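Local coordinates for oxaloacetate acetyl hydrolase (Cryphonectria parasitica, PDB 3M0J), which belongs to the phosphoenolpyruvate phosphomutase family of TIM-barrel proteins and here holds a manganese ion together with 2,2-difluoro-3,3-dihydroxybutanedioic acid, at residues A93-G98 with R107-Y112; H121-I126 with I166-A171; E25-P30 with F46-M51; P217-S222 with F241-F246. All coordinates share one frame; numbering follows the deposited sequence.

Contact 1 (A93-G98 with R107-Y112); sequences ADMDTG and RTVEHY. With MN (manganese (II) ion), chain C; OAF (2,2-difluoro-3,3-dihydroxybutanedioic acid), chain B.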
# COMPACT_ATOMS: atom_id res chain seq x y z
N ALA A 93 -5.70 2.45 -18.73
CA ALA A 93 -6.25 1.90 -17.49
C ALA A 93 -7.67 2.39 -17.19
O ALA A 93 -7.98 3.56 -17.35
CB ALA A 93 -5.32 2.22 -16.29
N ASP A 94 -8.53 1.47 -16.78
CA ASP A 94 -9.84 1.80 -16.23
C ASP A 94 -9.65 2.82 -15.11
O ASP A 94 -8.78 2.70 -14.38
CB ASP A 94 -10.40 0.52 -15.63
CG ASP A 94 -11.87 0.58 -15.34
OD1 ASP A 94 -12.45 1.69 -15.31
OD2 ASP A 94 -12.44 -0.52 -15.13
N MET A 95 -10.41 3.85 -15.00
CA MET A 95 -10.39 4.76 -13.89
C MET A 95 -11.82 4.90 -13.38
O MET A 95 -12.13 5.81 -12.60
CB MET A 95 -9.72 6.12 -14.11
CG MET A 95 -10.39 7.03 -15.17
SD MET A 95 -9.70 8.71 -15.18
CE MET A 95 -10.41 9.36 -13.69
N ASP A 96 -12.69 3.99 -13.81
CA ASP A 96 -14.03 3.92 -13.26
C ASP A 96 -14.69 5.29 -13.29
O ASP A 96 -14.73 5.92 -14.34
CB ASP A 96 -13.99 3.33 -11.84
CG ASP A 96 -13.57 1.87 -11.84
OD1 ASP A 96 -14.41 1.02 -12.19
OD2 ASP A 96 -12.41 1.57 -11.48
N THR A 97 -15.20 5.73 -12.15
CA THR A 97 -15.88 7.02 -12.03
C THR A 97 -14.95 8.15 -11.63
O THR A 97 -15.39 9.29 -11.51
CB THR A 97 -16.91 6.92 -10.91
OG1 THR A 97 -16.24 6.42 -9.74
CG2 THR A 97 -18.00 5.95 -11.29
N GLY A 98 -13.68 7.83 -11.40
CA GLY A 98 -12.77 8.80 -10.80
C GLY A 98 -12.69 8.72 -9.28
O GLY A 98 -11.93 9.46 -8.66
N ARG A 107 -7.38 14.04 -8.89
CA ARG A 107 -6.30 13.34 -8.20
C ARG A 107 -5.98 12.05 -8.95
O ARG A 107 -4.82 11.69 -9.14
CB ARG A 107 -6.72 13.05 -6.77
CG ARG A 107 -5.70 12.27 -5.97
CD ARG A 107 -6.20 12.12 -4.53
NE ARG A 107 -5.23 11.37 -3.73
CZ ARG A 107 -4.12 11.89 -3.22
NH1 ARG A 107 -3.81 13.16 -3.41
NH2 ARG A 107 -3.32 11.11 -2.50
N THR A 108 -7.03 11.35 -9.37
CA THR A 108 -6.87 10.09 -10.07
C THR A 108 -6.10 10.30 -11.37
O THR A 108 -5.11 9.61 -11.65
CB THR A 108 -8.24 9.48 -10.38
OG1 THR A 108 -8.90 9.19 -9.14
CG2 THR A 108 -8.10 8.19 -11.22
N VAL A 109 -6.53 11.26 -12.17
CA VAL A 109 -5.86 11.54 -13.43
C VAL A 109 -4.40 11.93 -13.18
O VAL A 109 -3.48 11.49 -13.88
CB VAL A 109 -6.58 12.64 -14.24
CG1 VAL A 109 -5.75 13.04 -15.48
CG2 VAL A 109 -7.99 12.18 -14.63
N GLU A 110 -4.19 12.78 -12.18
CA GLU A 110 -2.84 13.20 -11.80
C GLU A 110 -1.97 12.00 -11.44
O GLU A 110 -0.84 11.88 -11.91
CB GLU A 110 -2.91 14.18 -10.62
CG GLU A 110 -1.57 14.59 -10.02
CD GLU A 110 -1.76 15.51 -8.81
OE1 GLU A 110 -2.58 15.18 -7.92
N HIS A 111 -2.49 11.10 -10.61
CA HIS A 111 -1.73 9.93 -10.20
C HIS A 111 -1.45 8.97 -11.35
O HIS A 111 -0.36 8.41 -11.43
CB HIS A 111 -2.42 9.21 -9.05
CG HIS A 111 -2.23 9.87 -7.72
ND1 HIS A 111 -2.49 11.21 -7.52
CD2 HIS A 111 -1.79 9.39 -6.54
CE1 HIS A 111 -2.21 11.52 -6.26
NE2 HIS A 111 -1.79 10.44 -5.65
N TYR A 112 -2.43 8.77 -12.22
CA TYR A 112 -2.22 7.89 -13.37
C TYR A 112 -1.14 8.48 -14.26
O TYR A 112 -0.26 7.78 -14.72
CB TYR A 112 -3.52 7.71 -14.18
CG TYR A 112 -4.45 6.62 -13.66
CD1 TYR A 112 -4.49 6.29 -12.30
CD2 TYR A 112 -5.30 5.95 -14.52
CE1 TYR A 112 -5.36 5.31 -11.83
CE2 TYR A 112 -6.17 4.97 -14.06
CZ TYR A 112 -6.20 4.66 -12.73
OH TYR A 112 -7.07 3.68 -12.28
MN MN C . -14.38 -1.32 -15.21
O2 OAF B . -12.75 -4.48 -17.44
C1 OAF B . -13.41 -3.59 -17.01
O1 OAF B . -13.28 -3.21 -15.67
C2 OAF B . -14.55 -2.98 -17.82
O4 OAF B . -14.16 -2.83 -19.17
O3 OAF B . -14.86 -1.71 -17.32
C3 OAF B . -15.75 -3.96 -17.68
F1 OAF B . -15.56 -5.02 -18.51
F2 OAF B . -15.88 -4.43 -16.40
C4 OAF B . -17.03 -3.22 -18.01
O5 OAF B . -17.66 -2.68 -17.16
O6 OAF B . -17.51 -3.34 -19.32
O HOH W 1 -15.07 0.82 -15.38
O HOH W 2 -14.12 -1.53 -13.09
O HOH W 3 -16.45 -1.93 -14.70

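Contact 2 (H121-I126 with I166-A171); sequences HLEDQI and IARTDA. With OAF (2,2-difluoro-3,3-dihydroxybutanedioic acid), chain B.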
# COMPACT_ATOMS: atom_id res chain seq x y z
N HIS A 121 -10.17 5.35 -19.14
CA HIS A 121 -11.59 5.59 -19.39
C HIS A 121 -12.36 5.97 -18.13
O HIS A 121 -12.18 5.35 -17.06
CB HIS A 121 -12.26 4.46 -20.19
CG HIS A 121 -12.29 3.12 -19.50
ND1 HIS A 121 -13.16 2.83 -18.48
CD2 HIS A 121 -11.62 1.97 -19.78
CE1 HIS A 121 -13.01 1.55 -18.13
NE2 HIS A 121 -12.09 1.02 -18.90
N LEU A 122 -13.17 7.01 -18.25
CA LEU A 122 -13.88 7.63 -17.14
C LEU A 122 -15.36 7.63 -17.49
O LEU A 122 -15.74 8.12 -18.55
CB LEU A 122 -13.36 9.06 -16.95
CG LEU A 122 -14.11 10.05 -16.06
CD1 LEU A 122 -14.26 9.47 -14.67
CD2 LEU A 122 -13.37 11.37 -16.04
N GLU A 123 -16.19 7.06 -16.61
CA GLU A 123 -17.59 6.78 -16.91
C GLU A 123 -18.57 7.65 -16.14
O GLU A 123 -18.20 8.44 -15.26
CB GLU A 123 -17.90 5.30 -16.68
CG GLU A 123 -17.79 4.88 -15.23
CD GLU A 123 -17.50 3.39 -15.06
OE1 GLU A 123 -16.65 2.86 -15.80
OE2 GLU A 123 -18.13 2.76 -14.18
N ASP A 124 -19.84 7.54 -16.54
CA ASP A 124 -20.91 8.32 -15.96
C ASP A 124 -21.78 7.53 -14.98
O ASP A 124 -22.88 7.96 -14.64
CB ASP A 124 -21.78 8.93 -17.07
CG ASP A 124 -22.35 7.89 -17.99
OD1 ASP A 124 -21.98 6.69 -17.87
OD2 ASP A 124 -23.19 8.25 -18.84
N GLN A 125 -21.30 6.38 -14.52
CA GLN A 125 -22.04 5.62 -13.51
C GLN A 125 -22.13 6.38 -12.18
O GLN A 125 -21.27 7.22 -11.88
CB GLN A 125 -21.41 4.24 -13.31
CG GLN A 125 -21.56 3.32 -14.51
CD GLN A 125 -21.32 1.87 -14.16
OE1 GLN A 125 -20.56 1.16 -14.84
NE2 GLN A 125 -21.95 1.41 -13.10
N ILE A 126 -23.16 6.09 -11.40
CA ILE A 126 -23.17 6.59 -10.03
C ILE A 126 -21.97 6.01 -9.30
O ILE A 126 -21.44 4.98 -9.70
CB ILE A 126 -24.48 6.25 -9.30
CG1 ILE A 126 -24.63 4.73 -9.20
CG2 ILE A 126 -25.68 6.87 -10.03
CD1 ILE A 126 -25.74 4.31 -8.27
N ILE A 166 -10.46 8.86 -22.22
CA ILE A 166 -11.55 8.20 -22.91
C ILE A 166 -12.82 8.42 -22.10
O ILE A 166 -12.89 8.04 -20.93
CB ILE A 166 -11.28 6.67 -23.05
CG1 ILE A 166 -10.02 6.43 -23.88
CG2 ILE A 166 -12.48 5.97 -23.68
CD1 ILE A 166 -9.12 5.29 -23.35
N ALA A 167 -13.81 9.05 -22.73
CA ALA A 167 -15.10 9.29 -22.10
C ALA A 167 -16.00 8.09 -22.33
O ALA A 167 -16.39 7.81 -23.46
CB ALA A 167 -15.75 10.56 -22.66
N ARG A 168 -16.32 7.38 -21.26
CA ARG A 168 -17.18 6.22 -21.34
C ARG A 168 -18.57 6.59 -20.87
O ARG A 168 -18.72 7.27 -19.85
CB ARG A 168 -16.61 5.11 -20.46
CG ARG A 168 -17.60 3.97 -20.23
CD ARG A 168 -16.92 2.79 -19.50
NE ARG A 168 -17.91 1.94 -18.85
CZ ARG A 168 -17.64 0.74 -18.34
NH1 ARG A 168 -16.41 0.22 -18.45
NH2 ARG A 168 -18.59 0.05 -17.72
N THR A 169 -19.58 6.14 -21.60
CA THR A 169 -20.96 6.26 -21.11
C THR A 169 -21.62 4.90 -20.96
O THR A 169 -21.60 4.06 -21.87
CB THR A 169 -21.85 7.18 -21.98
OG1 THR A 169 -23.16 7.23 -21.39
CG2 THR A 169 -21.98 6.64 -23.40
N ASP A 170 -22.18 4.70 -19.77
CA ASP A 170 -22.93 3.51 -19.42
C ASP A 170 -24.43 3.75 -19.54
O ASP A 170 -25.23 2.99 -18.98
CB ASP A 170 -22.57 3.15 -17.98
CG ASP A 170 -21.26 2.41 -17.91
OD1 ASP A 170 -21.27 1.21 -18.20
OD2 ASP A 170 -20.23 3.03 -17.62
N ALA A 171 -24.81 4.80 -20.26
CA ALA A 171 -26.20 5.25 -20.28
C ALA A 171 -27.13 4.43 -21.16
O ALA A 171 -28.35 4.56 -21.07
CB ALA A 171 -26.27 6.72 -20.69
O2 OAF B . -12.75 -4.48 -17.44
C1 OAF B . -13.41 -3.59 -17.01
O1 OAF B . -13.28 -3.21 -15.67
C2 OAF B . -14.55 -2.98 -17.82
O4 OAF B . -14.16 -2.83 -19.17
O3 OAF B . -14.86 -1.71 -17.32
C3 OAF B . -15.75 -3.96 -17.68
F1 OAF B . -15.56 -5.02 -18.51
F2 OAF B . -15.88 -4.43 -16.40
C4 OAF B . -17.03 -3.22 -18.01
O5 OAF B . -17.66 -2.68 -17.16
O6 OAF B . -17.51 -3.34 -19.32

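Contact 3 (E25-P30 with F46-M51); sequences ELIVCP and FKSLYM. With OAF (2,2-difluoro-3,3-dihydroxybutanedioic acid), chain B.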
# COMPACT_ATOMS: atom_id res chain seq x y z
N GLU A 25 -4.48 2.72 -37.69
CA GLU A 25 -4.54 1.36 -37.16
C GLU A 25 -5.59 1.26 -36.05
O GLU A 25 -5.93 2.22 -35.36
CB GLU A 25 -3.21 0.98 -36.52
CG GLU A 25 -2.01 0.97 -37.43
CD GLU A 25 -0.74 0.56 -36.70
OE1 GLU A 25 -0.85 0.01 -35.59
OE2 GLU A 25 0.37 0.78 -37.25
N LEU A 26 -6.10 0.04 -35.91
CA LEU A 26 -7.07 -0.26 -34.89
C LEU A 26 -6.09 -0.71 -33.83
O LEU A 26 -5.31 -1.64 -34.04
CB LEU A 26 -8.05 -1.38 -35.19
CG LEU A 26 -8.79 -1.88 -33.94
CD1 LEU A 26 -9.68 -0.79 -33.39
CD2 LEU A 26 -9.60 -3.11 -34.29
N ILE A 27 -6.11 -0.04 -32.68
CA ILE A 27 -5.17 -0.34 -31.61
C ILE A 27 -5.79 -1.42 -30.74
O ILE A 27 -6.79 -1.19 -30.05
CB ILE A 27 -4.83 0.92 -30.78
CG1 ILE A 27 -4.33 2.03 -31.72
CG2 ILE A 27 -3.78 0.61 -29.71
CD1 ILE A 27 -4.37 3.42 -31.12
N VAL A 28 -5.20 -2.60 -30.78
CA VAL A 28 -5.73 -3.72 -30.03
C VAL A 28 -5.08 -3.88 -28.66
O VAL A 28 -3.86 -4.06 -28.55
CB VAL A 28 -5.59 -5.02 -30.84
CG1 VAL A 28 -5.98 -6.23 -29.98
CG2 VAL A 28 -6.44 -4.91 -32.12
N CYS A 29 -5.90 -3.79 -27.61
CA CYS A 29 -5.41 -3.85 -26.23
C CYS A 29 -6.00 -5.00 -25.47
O CYS A 29 -7.15 -4.95 -25.06
CB CYS A 29 -5.75 -2.56 -25.47
SG CYS A 29 -5.37 -1.04 -26.34
N PRO A 30 -5.20 -6.04 -25.23
CA PRO A 30 -5.69 -7.14 -24.40
C PRO A 30 -5.85 -6.64 -22.97
O PRO A 30 -5.01 -5.88 -22.48
CB PRO A 30 -4.55 -8.17 -24.48
CG PRO A 30 -3.34 -7.35 -24.74
CD PRO A 30 -3.83 -6.28 -25.72
N PHE A 46 2.04 -7.29 -28.14
CA PHE A 46 0.92 -6.36 -28.27
C PHE A 46 1.44 -4.93 -28.17
O PHE A 46 2.37 -4.66 -27.42
CB PHE A 46 -0.16 -6.65 -27.23
CG PHE A 46 -0.97 -7.86 -27.56
CD1 PHE A 46 -2.08 -7.77 -28.38
CD2 PHE A 46 -0.59 -9.10 -27.08
CE1 PHE A 46 -2.82 -8.90 -28.69
CE2 PHE A 46 -1.33 -10.23 -27.39
CZ PHE A 46 -2.44 -10.13 -28.21
N LYS A 47 0.83 -4.03 -28.94
CA LYS A 47 1.32 -2.66 -29.06
C LYS A 47 0.76 -1.73 -27.99
O LYS A 47 1.19 -0.59 -27.85
CB LYS A 47 0.98 -2.09 -30.44
CG LYS A 47 1.70 -2.82 -31.57
CD LYS A 47 1.42 -2.18 -32.93
CE LYS A 47 2.15 -0.84 -33.06
NZ LYS A 47 2.12 -0.34 -34.47
N SER A 48 -0.20 -2.24 -27.23
CA SER A 48 -0.84 -1.46 -26.17
C SER A 48 -1.56 -2.45 -25.29
O SER A 48 -1.99 -3.51 -25.76
CB SER A 48 -1.83 -0.45 -26.77
OG SER A 48 -2.33 0.43 -25.75
N LEU A 49 -1.68 -2.10 -24.01
CA LEU A 49 -2.33 -2.95 -23.03
C LEU A 49 -3.51 -2.21 -22.39
O LEU A 49 -3.57 -0.98 -22.40
CB LEU A 49 -1.34 -3.33 -21.92
CG LEU A 49 -0.50 -4.61 -22.10
CD1 LEU A 49 0.23 -4.64 -23.42
CD2 LEU A 49 0.48 -4.73 -20.95
N TYR A 50 -4.45 -2.97 -21.85
CA TYR A 50 -5.55 -2.38 -21.12
C TYR A 50 -5.61 -3.00 -19.73
O TYR A 50 -5.57 -4.22 -19.60
CB TYR A 50 -6.86 -2.63 -21.86
CG TYR A 50 -8.05 -2.34 -21.00
CD1 TYR A 50 -8.30 -1.04 -20.56
CD2 TYR A 50 -8.90 -3.35 -20.60
CE1 TYR A 50 -9.40 -0.76 -19.75
CE2 TYR A 50 -9.99 -3.08 -19.79
CZ TYR A 50 -10.23 -1.79 -19.38
OH TYR A 50 -11.31 -1.54 -18.58
N MET A 51 -5.70 -2.16 -18.70
CA MET A 51 -5.90 -2.67 -17.35
C MET A 51 -7.37 -2.62 -16.97
O MET A 51 -7.95 -1.54 -16.82
CB MET A 51 -5.10 -1.88 -16.31
CG MET A 51 -5.10 -2.59 -14.94
SD MET A 51 -4.40 -1.59 -13.63
CE MET A 51 -5.85 -0.62 -13.16
O2 OAF B . -12.75 -4.48 -17.44
C1 OAF B . -13.41 -3.59 -17.01
O1 OAF B . -13.28 -3.21 -15.67
C2 OAF B . -14.55 -2.98 -17.82
O4 OAF B . -14.16 -2.83 -19.17
O3 OAF B . -14.86 -1.71 -17.32
C3 OAF B . -15.75 -3.96 -17.68
F1 OAF B . -15.56 -5.02 -18.51
F2 OAF B . -15.88 -4.43 -16.40
C4 OAF B . -17.03 -3.22 -18.01
O5 OAF B . -17.66 -2.68 -17.16
O6 OAF B . -17.51 -3.34 -19.32
O HOH W 4 -1.70 -4.59 -30.10

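Contact 4 (P217-S222 with F241-F246); sequences PLLLNS and FRIMIF. With OAF (2,2-difluoro-3,3-dihydroxybutanedioic acid), chain B.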
# COMPACT_ATOMS: atom_id res chain seq x y z
N PRO A 217 -12.48 9.71 -32.52
CA PRO A 217 -12.26 8.26 -32.41
C PRO A 217 -13.08 7.61 -31.31
O PRO A 217 -13.30 8.22 -30.24
CB PRO A 217 -10.77 8.13 -32.06
CG PRO A 217 -10.24 9.50 -31.87
CD PRO A 217 -11.35 10.51 -32.02
N LEU A 218 -13.53 6.39 -31.56
CA LEU A 218 -14.21 5.58 -30.55
C LEU A 218 -13.38 4.37 -30.15
O LEU A 218 -12.56 3.86 -30.92
CB LEU A 218 -15.57 5.10 -31.06
CG LEU A 218 -16.66 6.13 -31.36
CD1 LEU A 218 -17.99 5.42 -31.44
CD2 LEU A 218 -16.69 7.19 -30.27
N LEU A 219 -13.67 3.87 -28.96
CA LEU A 219 -13.04 2.66 -28.44
C LEU A 219 -14.14 1.64 -28.21
O LEU A 219 -15.18 1.96 -27.65
CB LEU A 219 -12.34 3.00 -27.13
CG LEU A 219 -11.67 1.88 -26.34
CD1 LEU A 219 -10.63 2.50 -25.41
CD2 LEU A 219 -12.66 1.04 -25.56
N LEU A 220 -13.93 0.42 -28.69
CA LEU A 220 -14.90 -0.64 -28.51
C LEU A 220 -14.46 -1.53 -27.36
O LEU A 220 -13.34 -2.00 -27.36
CB LEU A 220 -14.96 -1.47 -29.78
CG LEU A 220 -15.80 -2.74 -29.73
CD1 LEU A 220 -17.28 -2.37 -29.46
CD2 LEU A 220 -15.65 -3.46 -31.05
N ASN A 221 -15.34 -1.74 -26.38
CA ASN A 221 -15.00 -2.61 -25.25
C ASN A 221 -15.59 -4.01 -25.43
O ASN A 221 -16.79 -4.24 -25.22
CB ASN A 221 -15.48 -2.00 -23.94
CG ASN A 221 -15.25 -2.93 -22.76
OD1 ASN A 221 -14.39 -3.81 -22.81
ND2 ASN A 221 -16.03 -2.76 -21.70
N SER A 222 -14.74 -4.94 -25.84
CA SER A 222 -15.17 -6.31 -26.01
C SER A 222 -15.14 -6.99 -24.65
O SER A 222 -14.10 -7.01 -23.99
CB SER A 222 -14.25 -7.04 -26.99
OG SER A 222 -14.65 -8.39 -27.14
N PHE A 241 -13.75 1.76 -35.65
CA PHE A 241 -13.19 1.93 -34.31
C PHE A 241 -11.68 2.18 -34.38
O PHE A 241 -11.01 1.69 -35.29
CB PHE A 241 -13.53 0.71 -33.43
CG PHE A 241 -14.96 0.68 -32.97
CD1 PHE A 241 -15.39 1.51 -31.93
CD2 PHE A 241 -15.88 -0.16 -33.58
CE1 PHE A 241 -16.71 1.49 -31.51
CE2 PHE A 241 -17.21 -0.19 -33.16
CZ PHE A 241 -17.63 0.64 -32.13
N ARG A 242 -11.15 2.95 -33.43
CA ARG A 242 -9.72 3.25 -33.42
C ARG A 242 -8.99 2.48 -32.32
O ARG A 242 -7.78 2.24 -32.40
CB ARG A 242 -9.45 4.75 -33.28
CG ARG A 242 -9.82 5.56 -34.53
CD ARG A 242 -9.02 5.09 -35.75
NE ARG A 242 -7.66 4.66 -35.41
CZ ARG A 242 -6.64 5.49 -35.24
NH1 ARG A 242 -6.81 6.79 -35.39
NH2 ARG A 242 -5.44 5.01 -34.92
N ILE A 243 -9.72 2.12 -31.28
CA ILE A 243 -9.15 1.31 -30.20
C ILE A 243 -10.12 0.20 -29.88
O ILE A 243 -11.35 0.40 -29.94
CB ILE A 243 -8.89 2.14 -28.92
CG1 ILE A 243 -8.05 3.38 -29.22
CG2 ILE A 243 -8.18 1.28 -27.87
CD1 ILE A 243 -7.94 4.34 -28.04
N MET A 244 -9.60 -0.97 -29.54
CA MET A 244 -10.47 -2.05 -29.10
C MET A 244 -9.80 -2.73 -27.91
O MET A 244 -8.66 -3.19 -28.01
CB MET A 244 -10.69 -3.05 -30.24
CG MET A 244 -11.63 -4.19 -29.90
SD MET A 244 -12.00 -5.16 -31.38
CE MET A 244 -13.30 -6.23 -30.77
N ILE A 245 -10.50 -2.78 -26.79
CA ILE A 245 -9.97 -3.41 -25.58
C ILE A 245 -10.72 -4.70 -25.32
O ILE A 245 -11.90 -4.83 -25.68
CB ILE A 245 -10.03 -2.48 -24.36
CG1 ILE A 245 -11.47 -2.24 -23.90
CG2 ILE A 245 -9.34 -1.14 -24.66
CD1 ILE A 245 -11.56 -1.32 -22.70
N PHE A 246 -10.03 -5.66 -24.72
CA PHE A 246 -10.58 -6.98 -24.48
C PHE A 246 -10.54 -7.22 -22.99
O PHE A 246 -9.62 -7.83 -22.47
CB PHE A 246 -9.80 -8.03 -25.25
CG PHE A 246 -9.99 -7.93 -26.73
CD1 PHE A 246 -10.90 -8.75 -27.38
CD2 PHE A 246 -9.30 -6.97 -27.46
CE1 PHE A 246 -11.11 -8.63 -28.74
CE2 PHE A 246 -9.49 -6.86 -28.82
CZ PHE A 246 -10.40 -7.69 -29.46
O2 OAF B . -12.75 -4.48 -17.44
C1 OAF B . -13.41 -3.59 -17.01
O1 OAF B . -13.28 -3.21 -15.67
C2 OAF B . -14.55 -2.98 -17.82
O4 OAF B . -14.16 -2.83 -19.17
O3 OAF B . -14.86 -1.71 -17.32
C3 OAF B . -15.75 -3.96 -17.68
F1 OAF B . -15.56 -5.02 -18.51
F2 OAF B . -15.88 -4.43 -16.40
C4 OAF B . -17.03 -3.22 -18.01
O5 OAF B . -17.66 -2.68 -17.16
O6 OAF B . -17.51 -3.34 -19.32

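Contact 1 (A93-G98 with R107-Y112)
In the beta-alpha-beta unit that starts with strand 91-94, Tyr-112 of helix 102-114 reaches back to the strand end just behind the manganese site. Its hydroxyl donates to the backbone oxygen of Asp-94, with Tyr-112 OH 2.9 Å from Asp-94 O. The bond lies in the carbonyl plane, and the oxygen in turn sits at the edge of the ring. Next to it, Ala-93 CB packs on Tyr-112 CE2 at 3.6 Å.

Met-95 lies between its own loop and the helix. With chi1 at 64°, CG stands between the backbone N and the carbonyl carbon, and the chain then bends at chi3. The methyl, Met-95 CE, lands 3.6 Å from Thr-108 CG2 and 3.8 Å from Val-109 CG2. A type II' turn from Met-95 to Gly-98 brings the chain round to Thr-108. Thr-108 OG1 is hydrogen-bonded to Met-104 O, one turn back, and lies 3.1 Å from Gly-98 O; its one proton can serve only one at a time.

Asp-94 turns its side chain away from the helix and binds manganese through OD2 at 2.1 Å. Asp-96 is one step further out: a water on the metal donates to its OD1, which also pairs with Lys-129. The carbonyl of Asp-94 is thus pinned by the helix while its carboxylate holds the metal, consistent with Tyr-112 acting as a second-shell support for the metal ligand.

Contact 2 (H121-I126 with I166-A171)
Glu-123 and His-121 both lie against Arg-168, on the same side of its guanidinium plane; this arginine carries the contact to the bound 2,2-difluoro-3,3-dihydroxybutanedioic acid. Extended from CG to NE, with CG opposite the backbone N (chi1 167°), the arginine donates to the ligand with NH1 2.7 Å from O3 and with NH2 2.9 Å from O5. Glu-123 OE1 lies over one guanidinium face, 3.4 Å from Arg-168 NE; the oxygen stands well above the plane, so this salt bridge is electrostatic rather than a hydrogen bond. The His-121 ring runs alongside Arg-168, its plane 30° from the guanidinium, and its NE2 is hydrogen-bonded to Tyr-50.

What fixes the arginine's rotation is Asp-170. It takes the guanidinium side-on, OD2 2.8 Å from Arg-168 NE and OD1 3.0 Å from Arg-168 NH2. Two lysines join this buried charge network, Lys-129 on Glu-123 OE2 and Lys-137 on Asp-170 OD1.

Asp-124 in turn sets the loop carrying Asp-170. Its OD1 receives the backbone N of Asp-170 at 2.8 Å in an almost straight bond (178°), while OD2 takes the hydroxyl of Thr-169, OG1, at 2.7 Å and also meets Arg-183. Thr-169 OG1 accepts from Ala-171 N as well, an ST turn.

Behind the loops the strands run parallel, with Leu-122 N hydrogen-bonded to Ile-166 O and Arg-168 N to Leu-122 O. Ligand-binding side chains gathered where parallel strands end in loops are what one expects of a TIM barrel, whose sites lie at the C-terminal ends of its strands.

Contact 3 (E25-P30 with F46-M51)
Charge first: Lys-47 NZ and Glu-25 OE1 form a salt bridge at 3.2 Å. The lysine, bent at chi3 (73°), crosses the glutamate at about a right angle and meets the syn lone pair of OE1.

The backbones share one direct hydrogen bond, with Tyr-50 N 3.0 Å from Pro-30 O. Ahead of strand 49-51 a water bridges the two backbones, donating to Val-28 O (2.7 Å) and accepting from Lys-47 N (2.8 Å).

The aromatic contact is a CH-pi one. Pro-30 CG sits over one face of the Phe-46 ring, 3.9 Å from its centroid, while Pro-30 CD leans on Phe-46 CD1. Among smaller groups, Ile-27 CG2 touches Ser-48 CB at 3.7 Å and Cys-29 CB meets Tyr-50 CB at 3.8 Å. Past that CB, the Tyr-50 ring heads away to the pocket, where its OH, hydrogen-bonded to His-121 NE2, also accepts from ligand O4 at 3.2 Å.

Helix 35-43 connects strands 27-32 and 49-51 in a beta-alpha-beta crossover; Ala-41 of that helix packs on Pro-30 and Leu-49. On their other flanks lie strands 243-246 and 91-94, while Leu-262 of a third subunit packs on Pro-30.

Contact 4 (P217-S222 with F241-F246)
Ser-222 N and Ile-245 O, 2.8 Å apart, begin a ladder of parallel-strand hydrogen bonds. Two residues earlier Leu-220 bonds both ways, its O receiving Ile-245 N at 3.0 Å and its N reaching Ile-243 O at 2.9 Å. Leu-218 O takes Arg-242 N at 3.0 Å, nearly straight on, plus a longer, weak bond from Ile-243 N.

Asn-221 carries the ladder into the pocket. Its OD1 is held by Ser-247 OG and its ND2 by Glu-198, which fixes the turn of the amide. ND2 then makes a weak hydrogen bond to ligand O6 at 2.9 Å. Ile-245, with CG1 set between its backbone N and carbonyl carbon (chi1 69°), runs CG1 up beside Asn-221 OD1. On this same face Leu-219 CD1 touches Ile-243 CG2 at 3.7 Å, and the Leu-219 side chain crosses that of Ile-245 at about a right angle, CD2 against CG1.

On the opposite face, Leu-220 and Met-244 lie side by side, with CD2 of the leucine 3.6 Å from CE of the methionine. Phe-241 slides its ring under Leu-220: Leu-220 CB sits over the centre of the Phe-241 ring, 3.7 Å from its centroid, in a CH-pi contact. The same ring touches Leu-218 CB.

Helix 233-239 links the two strands and packs on Leu-220 and Met-244 through Ala-236, while helix 203-213 covers Leu-218 and Phe-241. Strand 27-32 continues the sheet beyond Ile-243, and Gly-195 of strand 194-197 hydrogen-bonds the backbones of Pro-217 and Leu-219 on the other side, consistent with barrel closure; Leu-265 of a third subunit packs on Phe-246.

From the N terminus the chain closes contact 3 first, returning after helix 35-43. Contact 1 follows within one beta-alpha unit, then contact 2 closes a longer excursion between strands 119-122 and 164-169, and contact 4 comes last, closing the loop that runs through helix 233-239. All four are in series, none nested or crossed. The sheet joins them: Met-51 O of contact 3 meets Asp-94 N of contact 1, and Asp-96 O of contact 1 meets Glu-123 N of contact 2. Contact 4 returns to the start through Ile-27 N and Arg-242 O, tying late strands to the first. Each contact sends at least one side chain to the ligand-metal site.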